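PDB 6DG5: interleukin-2 receptor subunit beta from Mus musculus, which probably binds interleukin-2 and interleukin-15 at the cell surface as a receptor subunit and transduces the mitogenic signal of interleukin-2. Local coordinates for residues B[101-106]-B[190-195]; B[134-139]-B[185-190]. One frame throughout, in Å; residues are numbered along the deposited sequence.

Contact 1: residues B[101-106]-B[190-195]; sequences PFDNLR and NNTGTW. With FUC (alpha-L-fucopyranose), chain E.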
loop_
_atom_site.group_PDB
_atom_site.type_symbol
_atom_site.label_atom_id
_atom_site.label_comp_id
_atom_site.label_asym_id
_atom_site.label_seq_id
_atom_site.Cartn_x
_atom_site.Cartn_y
_atom_site.Cartn_z
ATOM N N PRO B 101 17.487 -6.119 0.348
ATOM C CA PRO B 101 16.498 -6.989 1.005
ATOM C C PRO B 101 15.129 -6.976 0.349
ATOM O O PRO B 101 14.517 -8.040 0.196
ATOM C CB PRO B 101 16.449 -6.431 2.438
ATOM C CG PRO B 101 17.719 -5.652 2.600
ATOM C CD PRO B 101 17.997 -5.076 1.251
ATOM N N PHE B 102 14.619 -5.810 -0.035
ATOM C CA PHE B 102 13.274 -5.752 -0.593
ATOM C C PHE B 102 13.222 -6.111 -2.072
ATOM O O PHE B 102 12.141 -6.068 -2.666
ATOM C CB PHE B 102 12.671 -4.367 -0.359
ATOM C CG PHE B 102 12.101 -4.192 1.016
ATOM C CD1 PHE B 102 12.924 -3.906 2.091
ATOM C CD2 PHE B 102 10.742 -4.328 1.237
ATOM C CE1 PHE B 102 12.400 -3.748 3.358
ATOM C CE2 PHE B 102 10.212 -4.171 2.501
ATOM C CZ PHE B 102 11.044 -3.882 3.563
ATOM N N ASP B 103 14.359 -6.459 -2.673
ATOM C CA ASP B 103 14.386 -7.070 -3.994
ATOM C C ASP B 103 14.486 -8.588 -3.924
ATOM O O ASP B 103 14.431 -9.248 -4.965
ATOM C CB ASP B 103 15.552 -6.511 -4.818
ATOM C CG ASP B 103 15.428 -5.017 -5.061
ATOM O OD1 ASP B 103 14.288 -4.520 -5.160
ATOM O OD2 ASP B 103 16.471 -4.336 -5.151
ATOM N N ASN B 104 14.622 -9.152 -2.720
ATOM C CA ASN B 104 14.715 -10.595 -2.508
ATOM C C ASN B 104 13.738 -10.981 -1.394
ATOM O O ASN B 104 14.139 -11.425 -0.318
ATOM C CB ASN B 104 16.148 -11.008 -2.166
ATOM C CG ASN B 104 17.085 -10.918 -3.359
ATOM O OD1 ASN B 104 17.341 -9.833 -3.885
ATOM N ND2 ASN B 104 17.606 -12.062 -3.788
ATOM N N LEU B 105 12.447 -10.816 -1.665
ATOM C CA LEU B 105 11.405 -11.049 -0.676
ATOM C C LEU B 105 10.801 -12.435 -0.855
ATOM O O LEU B 105 10.419 -12.814 -1.968
ATOM C CB LEU B 105 10.311 -9.986 -0.780
ATOM C CG LEU B 105 10.629 -8.607 -0.203
ATOM C CD1 LEU B 105 9.463 -7.662 -0.435
ATOM C CD2 LEU B 105 10.947 -8.711 1.278
ATOM N N ARG B 106 10.711 -13.183 0.244
ATOM C CA ARG B 106 10.034 -14.480 0.264
ATOM C C ARG B 106 9.300 -14.572 1.599
ATOM O O ARG B 106 9.892 -14.948 2.615
ATOM C CB ARG B 106 11.013 -15.633 0.079
ATOM C CG ARG B 106 10.393 -16.850 -0.592
ATOM C CD ARG B 106 10.501 -18.096 0.270
ATOM N NE ARG B 106 11.580 -18.983 -0.162
ATOM C CZ ARG B 106 12.699 -19.190 0.523
ATOM N NH1 ARG B 106 13.625 -20.017 0.052
ATOM N NH2 ARG B 106 12.891 -18.581 1.684
ATOM N N ASN B 190 7.503 -4.488 -7.151
ATOM C CA ASN B 190 8.353 -4.507 -8.331
ATOM C C ASN B 190 8.523 -5.899 -8.927
ATOM O O ASN B 190 9.261 -6.047 -9.911
ATOM C CB ASN B 190 9.736 -3.919 -8.004
ATOM C CG ASN B 190 10.378 -4.570 -6.794
ATOM O OD1 ASN B 190 10.239 -5.774 -6.573
ATOM N ND2 ASN B 190 11.084 -3.772 -6.000
ATOM N N ASN B 191 7.875 -6.915 -8.357
ATOM C CA ASN B 191 7.892 -8.291 -8.847
ATOM C C ASN B 191 9.294 -8.893 -8.862
ATOM O O ASN B 191 9.536 -9.884 -9.557
ATOM C CB ASN B 191 7.259 -8.400 -10.240
ATOM C CG ASN B 191 6.564 -9.730 -10.457
ATOM O OD1 ASN B 191 6.695 -10.651 -9.651
ATOM N ND2 ASN B 191 5.822 -9.837 -11.553
ATOM N N THR B 192 10.226 -8.321 -8.102
ATOM C CA THR B 192 11.553 -8.909 -7.969
ATOM C C THR B 192 11.601 -10.018 -6.922
ATOM O O THR B 192 12.565 -10.791 -6.902
ATOM C CB THR B 192 12.575 -7.819 -7.630
ATOM O OG1 THR B 192 12.273 -6.636 -8.378
ATOM C CG2 THR B 192 13.982 -8.274 -7.990
ATOM N N GLY B 193 10.581 -10.126 -6.063
ATOM C CA GLY B 193 10.536 -11.188 -5.080
ATOM C C GLY B 193 9.839 -12.439 -5.597
ATOM O O GLY B 193 9.185 -12.436 -6.638
ATOM N N THR B 194 9.986 -13.520 -4.837
ATOM C CA THR B 194 9.460 -14.826 -5.205
ATOM C C THR B 194 8.278 -15.200 -4.318
ATOM O O THR B 194 7.997 -14.557 -3.303
ATOM C CB THR B 194 10.553 -15.895 -5.107
ATOM O OG1 THR B 194 11.155 -15.840 -3.809
ATOM C CG2 THR B 194 11.620 -15.660 -6.165
ATOM N N TRP B 195 7.588 -16.265 -4.716
ATOM C CA TRP B 195 6.422 -16.728 -3.978
ATOM C C TRP B 195 6.824 -17.346 -2.644
ATOM O O TRP B 195 7.915 -17.901 -2.491
ATOM C CB TRP B 195 5.640 -17.755 -4.796
ATOM C CG TRP B 195 4.690 -17.156 -5.782
ATOM C CD1 TRP B 195 4.871 -17.033 -7.130
ATOM C CD2 TRP B 195 3.401 -16.599 -5.499
ATOM N NE1 TRP B 195 3.774 -16.435 -7.702
ATOM C CE2 TRP B 195 2.858 -16.159 -6.721
ATOM C CE3 TRP B 195 2.655 -16.431 -4.328
ATOM C CZ2 TRP B 195 1.604 -15.559 -6.807
ATOM C CZ3 TRP B 195 1.412 -15.836 -4.414
ATOM C CH2 TRP B 195 0.897 -15.408 -5.645
HETATM C C1 FUC E . 12.206 -19.166 5.550
HETATM C C2 FUC E . 11.522 -17.877 5.023
HETATM C C3 FUC E . 10.403 -18.189 4.018
HETATM C C4 FUC E . 9.903 -19.647 4.131
HETATM C C5 FUC E . 11.083 -20.627 3.951
HETATM C C6 FUC E . 10.829 -22.003 4.554
HETATM O O2 FUC E . 12.454 -16.966 4.456
HETATM O O3 FUC E . 9.299 -17.324 4.247
HETATM O O4 FUC E . 9.232 -19.877 5.367
HETATM O O5 FUC E . 12.322 -20.136 4.523
#
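R106 lays its aliphatic chain beside T194 and the backbone of W195. Its CG is anti to the backbone N (chi1 -151°), which sets CG 3.5 Å from OG1 of T194 and 3.3 Å from the carbonyl O of W195. Beyond CG the chain bends at chi2 and again at chi3. The guanidinium then meets a fucose of a glycan carried by the receptor. C5 of the sugar lies over one face of the group, while sugar O2 sits at the edge, in plane, with NH2 of R106 3.2 Å from it. The sugar also reaches the backbone: fucose O3 lies 2.9 Å from O of R106, and the sugar is also hydrogen-bonded to L107 O.

One backbone bond joins the two segments, from T194 N to L105 O (3.0 Å, 147° at the hydrogen). Residues 101-106 belong to the link between the two fibronectin-like domains of the extracellular part. Residues 190-195 lie in the loop between strands 178-187 and 202-205 and reach the first tryptophan of the WSXWS motif. The CB of W195 is directed away from the link, and the indole makes cation-pi contacts with R184 and K186, as in the tryptophan-arginine ladder of class I cytokine receptors.

At the other end CB of D103 touches CG2 of T192 at 4.0 Å. The D103 side chain crosses that of N190 at about a right angle, with OD1 of D103 3.4 Å from ND2 of N190. OD1 of N190 accepts from T192 N (3.0 Å, 161°), an Asx turn.

Contact 2: residues B[134-139]-B[185-190]; sequences HYIEPY and VKAQRN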
loop_
_atom_site.group_PDB
_atom_site.type_symbol
_atom_site.label_atom_id
_atom_site.label_comp_id
_atom_site.label_asym_id
_atom_site.label_seq_id
_atom_site.Cartn_x
_atom_site.Cartn_y
_atom_site.Cartn_z
ATOM N N HIS B 134 4.468 -3.624 6.904
ATOM C CA HIS B 134 3.594 -2.531 6.495
ATOM C C HIS B 134 4.063 -1.914 5.185
ATOM O O HIS B 134 3.259 -1.331 4.450
ATOM C CB HIS B 134 3.542 -1.469 7.590
ATOM C CG HIS B 134 4.870 -0.847 7.888
ATOM N ND1 HIS B 134 5.918 -1.557 8.433
ATOM C CD2 HIS B 134 5.324 0.416 7.713
ATOM C CE1 HIS B 134 6.958 -0.759 8.585
ATOM N NE2 HIS B 134 6.623 0.446 8.158
ATOM N N TYR B 135 5.359 -2.039 4.881
ATOM C CA TYR B 135 5.894 -1.530 3.623
ATOM C C TYR B 135 5.226 -2.193 2.424
ATOM O O TYR B 135 4.996 -1.546 1.394
ATOM C CB TYR B 135 7.404 -1.759 3.568
ATOM C CG TYR B 135 8.228 -0.893 4.492
ATOM C CD1 TYR B 135 7.888 0.433 4.729
ATOM C CD2 TYR B 135 9.357 -1.401 5.120
ATOM C CE1 TYR B 135 8.649 1.225 5.570
ATOM C CE2 TYR B 135 10.122 -0.619 5.959
ATOM C CZ TYR B 135 9.764 0.694 6.184
ATOM O OH TYR B 135 10.530 1.470 7.024
ATOM N N ILE B 136 4.910 -3.482 2.536
ATOM C CA ILE B 136 4.387 -4.262 1.423
ATOM C C ILE B 136 2.997 -4.814 1.686
ATOM O O ILE B 136 2.443 -5.491 0.816
ATOM C CB ILE B 136 5.344 -5.414 1.053
ATOM C CG1 ILE B 136 5.509 -6.360 2.242
ATOM C CG2 ILE B 136 6.689 -4.868 0.614
ATOM C CD1 ILE B 136 6.041 -7.720 1.870
ATOM N N GLU B 137 2.422 -4.560 2.862
ATOM C CA GLU B 137 1.135 -5.161 3.202
ATOM C C GLU B 137 0.016 -4.837 2.216
ATOM O O GLU B 137 -0.775 -5.747 1.912
ATOM C CB GLU B 137 0.724 -4.754 4.624
ATOM C CG GLU B 137 -0.426 -5.581 5.171
ATOM C CD GLU B 137 -1.114 -4.924 6.349
ATOM O OE1 GLU B 137 -0.417 -4.408 7.246
ATOM O OE2 GLU B 137 -2.362 -4.914 6.374
ATOM N N PRO B 138 -0.125 -3.614 1.688
ATOM C CA PRO B 138 -1.226 -3.368 0.741
ATOM C C PRO B 138 -1.081 -4.104 -0.581
ATOM O O PRO B 138 -2.076 -4.235 -1.307
ATOM C CB PRO B 138 -1.185 -1.847 0.537
ATOM C CG PRO B 138 0.206 -1.461 0.877
ATOM C CD PRO B 138 0.591 -2.366 2.005
ATOM N N TYR B 139 0.113 -4.592 -0.914
ATOM C CA TYR B 139 0.359 -5.263 -2.184
ATOM C C TYR B 139 0.278 -6.781 -2.073
ATOM O O TYR B 139 0.861 -7.487 -2.903
ATOM C CB TYR B 139 1.724 -4.851 -2.740
ATOM C CG TYR B 139 1.808 -3.394 -3.131
ATOM C CD1 TYR B 139 1.410 -2.973 -4.392
ATOM C CD2 TYR B 139 2.288 -2.441 -2.241
ATOM C CE1 TYR B 139 1.486 -1.644 -4.757
ATOM C CE2 TYR B 139 2.368 -1.106 -2.597
ATOM C CZ TYR B 139 1.965 -0.716 -3.857
ATOM O OH TYR B 139 2.038 0.607 -4.225
ATOM N N VAL B 185 1.548 -16.693 -0.679
ATOM C CA VAL B 185 1.403 -15.241 -0.640
ATOM C C VAL B 185 2.619 -14.573 -1.275
ATOM O O VAL B 185 3.724 -15.122 -1.277
ATOM C CB VAL B 185 1.188 -14.756 0.816
ATOM C CG1 VAL B 185 2.413 -15.045 1.673
ATOM C CG2 VAL B 185 0.828 -13.277 0.862
ATOM N N LYS B 186 2.404 -13.372 -1.818
ATOM C CA LYS B 186 3.451 -12.598 -2.473
ATOM C C LYS B 186 3.034 -11.131 -2.494
ATOM O O LYS B 186 1.852 -10.804 -2.354
ATOM C CB LYS B 186 3.712 -13.111 -3.895
ATOM C CG LYS B 186 5.014 -12.645 -4.528
ATOM C CD LYS B 186 5.264 -13.355 -5.854
ATOM C CE LYS B 186 4.829 -12.507 -7.046
ATOM N NZ LYS B 186 3.493 -11.868 -6.850
ATOM N N ALA B 187 4.024 -10.251 -2.663
ATOM C CA ALA B 187 3.801 -8.811 -2.779
ATOM C C ALA B 187 4.448 -8.324 -4.071
ATOM O O ALA B 187 5.678 -8.323 -4.193
ATOM C CB ALA B 187 4.362 -8.063 -1.569
ATOM N N GLN B 188 3.627 -7.896 -5.027
ATOM C CA GLN B 188 4.105 -7.576 -6.374
ATOM C C GLN B 188 4.264 -6.065 -6.563
ATOM O O GLN B 188 3.681 -5.437 -7.448
ATOM C CB GLN B 188 3.179 -8.201 -7.426
ATOM C CG GLN B 188 1.765 -7.613 -7.566
ATOM C CD GLN B 188 0.925 -7.728 -6.314
ATOM O OE1 GLN B 188 1.098 -8.650 -5.519
ATOM N NE2 GLN B 188 0.009 -6.784 -6.128
ATOM N N ARG B 189 5.109 -5.472 -5.716
ATOM C CA ARG B 189 5.460 -4.066 -5.888
ATOM C C ARG B 189 6.320 -3.872 -7.131
ATOM O O ARG B 189 5.928 -3.170 -8.072
ATOM C CB ARG B 189 6.189 -3.546 -4.648
ATOM C CG ARG B 189 6.817 -2.173 -4.839
ATOM C CD ARG B 189 5.783 -1.060 -4.789
ATOM N NE ARG B 189 5.619 -0.521 -3.441
ATOM C CZ ARG B 189 6.334 0.485 -2.946
ATOM N NH1 ARG B 189 6.114 0.916 -1.711
ATOM N NH2 ARG B 189 7.271 1.063 -3.685
ATOM N N ASN B 190 7.503 -4.488 -7.151
ATOM C CA ASN B 190 8.353 -4.507 -8.331
ATOM C C ASN B 190 8.523 -5.899 -8.927
ATOM O O ASN B 190 9.261 -6.047 -9.911
ATOM C CB ASN B 190 9.736 -3.919 -8.004
ATOM C CG ASN B 190 10.378 -4.570 -6.794
ATOM O OD1 ASN B 190 10.239 -5.774 -6.573
ATOM N ND2 ASN B 190 11.084 -3.772 -6.000
#
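Y139 has its CG anti to the carbonyl carbon, and its ring faces the arm of R189. R189 has CG anti to the backbone N. The bend at chi2 (76°) brings CD over one face of the Y139 ring, offset toward the rim by CZ and CE2. It lies 4.2 Å from the centroid and 22° off the normal, a CH-pi contact. The further bend at chi3 directs NE of R189 toward CE2 of Y139, 3.4 Å away. The ring and guanidinium planes are 53° apart, so they do not stack flat.

Beside this pair, CD1 of I136 packs on CB of A187 at 3.8 Å. The carbonyl O of Y139 receives a CA-H...O contact from CA of A187 at 3.2 Å. These contacts join the loop before strand 140-148 to the end of strand 178-187.

Acidic side chains of another protein chain accept a hydrogen bond from Y139 OH and form a salt bridge with R189 NH1. An alanine at Y139 would probably leave R189 CD without its ring face, set the arginine arm freer to turn, and deprive the partner's acid of its hydroxyl. The ring face supports CD of the arginine, and the guanidinium charge is probably balanced by the acid of the other chain.

Along the chain the segments come in the order 101-106, 134-139, 185-190 and 190-195, so contact 2 falls within the span whose ends contact 1 brings together. N190 belongs to both, and the centres lie about 9 Å apart. The contacts also touch directly: F102 CZ packs on Y135 CD2 at 3.4 Å, and W195 CE3 on K186 CB at 3.5 Å. Contact 1 ties the interdomain link to the loop after strand 178-187. Contact 2 joins that strand's end to the loop before strand 140-148, in the second domain. Contact 2 carries the residues that meet another protein chain, and contact 1 sets the interdomain link beside them, consistent with the elbow binding site of cytokine receptors.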